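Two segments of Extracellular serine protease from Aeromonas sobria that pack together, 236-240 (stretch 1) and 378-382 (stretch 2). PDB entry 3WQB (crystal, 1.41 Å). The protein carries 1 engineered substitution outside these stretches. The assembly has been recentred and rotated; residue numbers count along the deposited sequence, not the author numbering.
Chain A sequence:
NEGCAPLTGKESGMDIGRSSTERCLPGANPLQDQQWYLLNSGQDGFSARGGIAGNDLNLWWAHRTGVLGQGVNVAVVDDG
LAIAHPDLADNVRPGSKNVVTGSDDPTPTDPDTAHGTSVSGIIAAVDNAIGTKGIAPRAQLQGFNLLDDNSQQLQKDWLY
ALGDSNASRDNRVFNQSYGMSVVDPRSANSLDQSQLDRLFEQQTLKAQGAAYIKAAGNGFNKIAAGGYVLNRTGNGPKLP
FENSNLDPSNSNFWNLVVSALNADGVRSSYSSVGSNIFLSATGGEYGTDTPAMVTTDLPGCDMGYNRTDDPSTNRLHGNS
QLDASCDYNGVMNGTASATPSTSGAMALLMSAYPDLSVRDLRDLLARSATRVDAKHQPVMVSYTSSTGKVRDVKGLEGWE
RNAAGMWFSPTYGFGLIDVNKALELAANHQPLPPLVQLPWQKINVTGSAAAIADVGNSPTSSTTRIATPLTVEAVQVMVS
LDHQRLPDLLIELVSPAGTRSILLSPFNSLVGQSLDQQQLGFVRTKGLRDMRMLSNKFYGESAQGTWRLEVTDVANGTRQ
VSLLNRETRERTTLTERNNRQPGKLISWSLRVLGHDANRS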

# COMPACT_ATOMS: atom_id res chain seq x y z
N GLY A 236 25.45 4.13 -3.88
CA GLY A 236 24.94 2.80 -4.20
C GLY A 236 24.03 2.81 -5.41
O GLY A 236 23.62 3.87 -5.89
N PRO A 237 23.70 1.62 -5.92
CA PRO A 237 22.79 1.49 -7.06
C PRO A 237 21.42 2.08 -6.74
O PRO A 237 21.00 2.09 -5.58
CB PRO A 237 22.69 -0.02 -7.26
CG PRO A 237 23.90 -0.57 -6.63
CD PRO A 237 24.21 0.31 -5.48
N LYS A 238 20.74 2.55 -7.77
CA LYS A 238 19.46 3.24 -7.60
C LYS A 238 18.29 2.25 -7.44
O LYS A 238 17.35 2.21 -8.23
CB LYS A 238 19.22 4.22 -8.76
CG LYS A 238 20.25 5.34 -8.81
CD LYS A 238 20.09 6.20 -10.06
CE LYS A 238 21.12 7.33 -10.10
NZ LYS A 238 20.83 8.40 -9.12
N LEU A 239 18.38 1.46 -6.37
CA LEU A 239 17.33 0.54 -5.96
C LEU A 239 16.50 1.20 -4.87
O LEU A 239 17.02 1.99 -4.08
CB LEU A 239 17.97 -0.73 -5.41
CG LEU A 239 18.73 -1.57 -6.44
CD1 LEU A 239 19.47 -2.71 -5.79
CD2 LEU A 239 17.78 -2.11 -7.50
N PRO A 240 15.20 0.87 -4.80
CA PRO A 240 14.38 1.50 -3.76
C PRO A 240 14.87 1.14 -2.36
O PRO A 240 15.27 -0.01 -2.11
CB PRO A 240 13.00 0.89 -4.01
CG PRO A 240 13.29 -0.43 -4.66
CD PRO A 240 14.43 -0.12 -5.58
N PRO A 378 16.83 -1.54 -16.46
CA PRO A 378 16.98 -2.27 -15.20
C PRO A 378 18.12 -1.68 -14.37
O PRO A 378 19.04 -1.05 -14.92
CB PRO A 378 17.33 -3.70 -15.66
CG PRO A 378 17.90 -3.52 -17.01
CD PRO A 378 17.20 -2.36 -17.63
N VAL A 379 18.07 -1.88 -13.06
CA VAL A 379 19.13 -1.43 -12.17
C VAL A 379 20.00 -2.62 -11.81
O VAL A 379 19.52 -3.62 -11.26
CB VAL A 379 18.56 -0.77 -10.91
CG1 VAL A 379 19.70 -0.30 -10.01
CG2 VAL A 379 17.63 0.39 -11.27
N MET A 380 21.29 -2.51 -12.11
CA MET A 380 22.23 -3.60 -11.92
C MET A 380 23.01 -3.45 -10.62
O MET A 380 23.22 -2.34 -10.13
CB MET A 380 23.20 -3.67 -13.10
CG MET A 380 22.53 -3.71 -14.47
SD MET A 380 21.36 -5.07 -14.67
CE MET A 380 22.51 -6.45 -14.79
N VAL A 381 23.42 -4.59 -10.08
CA VAL A 381 24.25 -4.64 -8.88
C VAL A 381 25.53 -5.36 -9.24
O VAL A 381 25.50 -6.46 -9.79
CB VAL A 381 23.54 -5.40 -7.74
CG1 VAL A 381 24.46 -5.57 -6.53
CG2 VAL A 381 22.25 -4.69 -7.34
N SER A 382 26.66 -4.71 -8.94
CA SER A 382 27.98 -5.24 -9.23
C SER A 382 28.67 -5.71 -7.96
O SER A 382 28.64 -5.02 -6.93
CB SER A 382 28.83 -4.16 -9.90
OG SER A 382 30.13 -4.64 -10.17

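Packing of a loop, Gly-236 to Pro-240, against a strand of the extracellular serine protease that lies further along the same chain; residues that touch are at least 140 apart in sequence. Residues 379-382 are extended as a strand that continues later in the chain; residues 236-240 form neither helix nor strand. The backbones stay well apart, with CA of Pro-237 6.6 Å from CA of Val-381 and CA of Lys-238 6.5 Å from CA of Val-379. No hydrogen bond joins the two stretches; they meet by packing of apolar side chains on one another and on two backbone carbonyls, burying 229 Å² in total. The loop does hold one backbone hydrogen bond of its own, from Leu-239 N to Pro-237 O (2.8 Å). It closes a tight bend around Lys-238, whose phi/psi of -81/61 departs from the extended values of its neighbours.

Pro-378 leads into the strand without touching the loop. Val-379 follows and is the centre of the contact, with the largest area covered (69 Å²). Its CA-to-CB bond points toward the loop, and chi1 is t. CG1 of Val-379 lies 3.6 Å from CD2 of Leu-239, a close van der Waals fit between methyl groups, and 4.1 Å from CB of Pro-237, so this one methyl touches both apolar side chains of the bend. CG2 of Val-379 makes the closest approach to Lys-238, 3.6 Å from O of Lys-238; a methyl carbon offers that carbonyl no conventional hydrogen bond. The Lys-238 side chain contributes little here: its end leads away from the strand, leaving the charged amine clear of the valine.

At Met-380 the CA-to-CB bond points away from the loop, the other way from that of Val-379, and all three chi angles are m; CB of Met-380 is 6.9 Å from CB of Pro-237. Its backbone makes the contact instead, O of Met-380 lying 3.7 Å from CB of Pro-237, again packing rather than a hydrogen bond.

Val-381, buried and also t at chi1, sets its CA-to-CB bond sideways to the loop. CG2 of Val-381 nevertheless reaches CD1 of Leu-239 at 3.7 Å and, more loosely, CG of Pro-237 at 4.5 Å. Leu-239 thus spans the two valines with its two methyls, CD2 meeting Val-379 and CD1 meeting Val-381. Its own CA-to-CB bond is sideways, but the mt rotamer (chi1 -66°, chi2 173°) brings the end of the side chain nearer the strand. Pro-237, with its CA-to-CB bond toward the strand, completes the apolar cluster. At Ser-382 the contact has run out: CB of Ser-382 is 6.9 Å from CG of Pro-237.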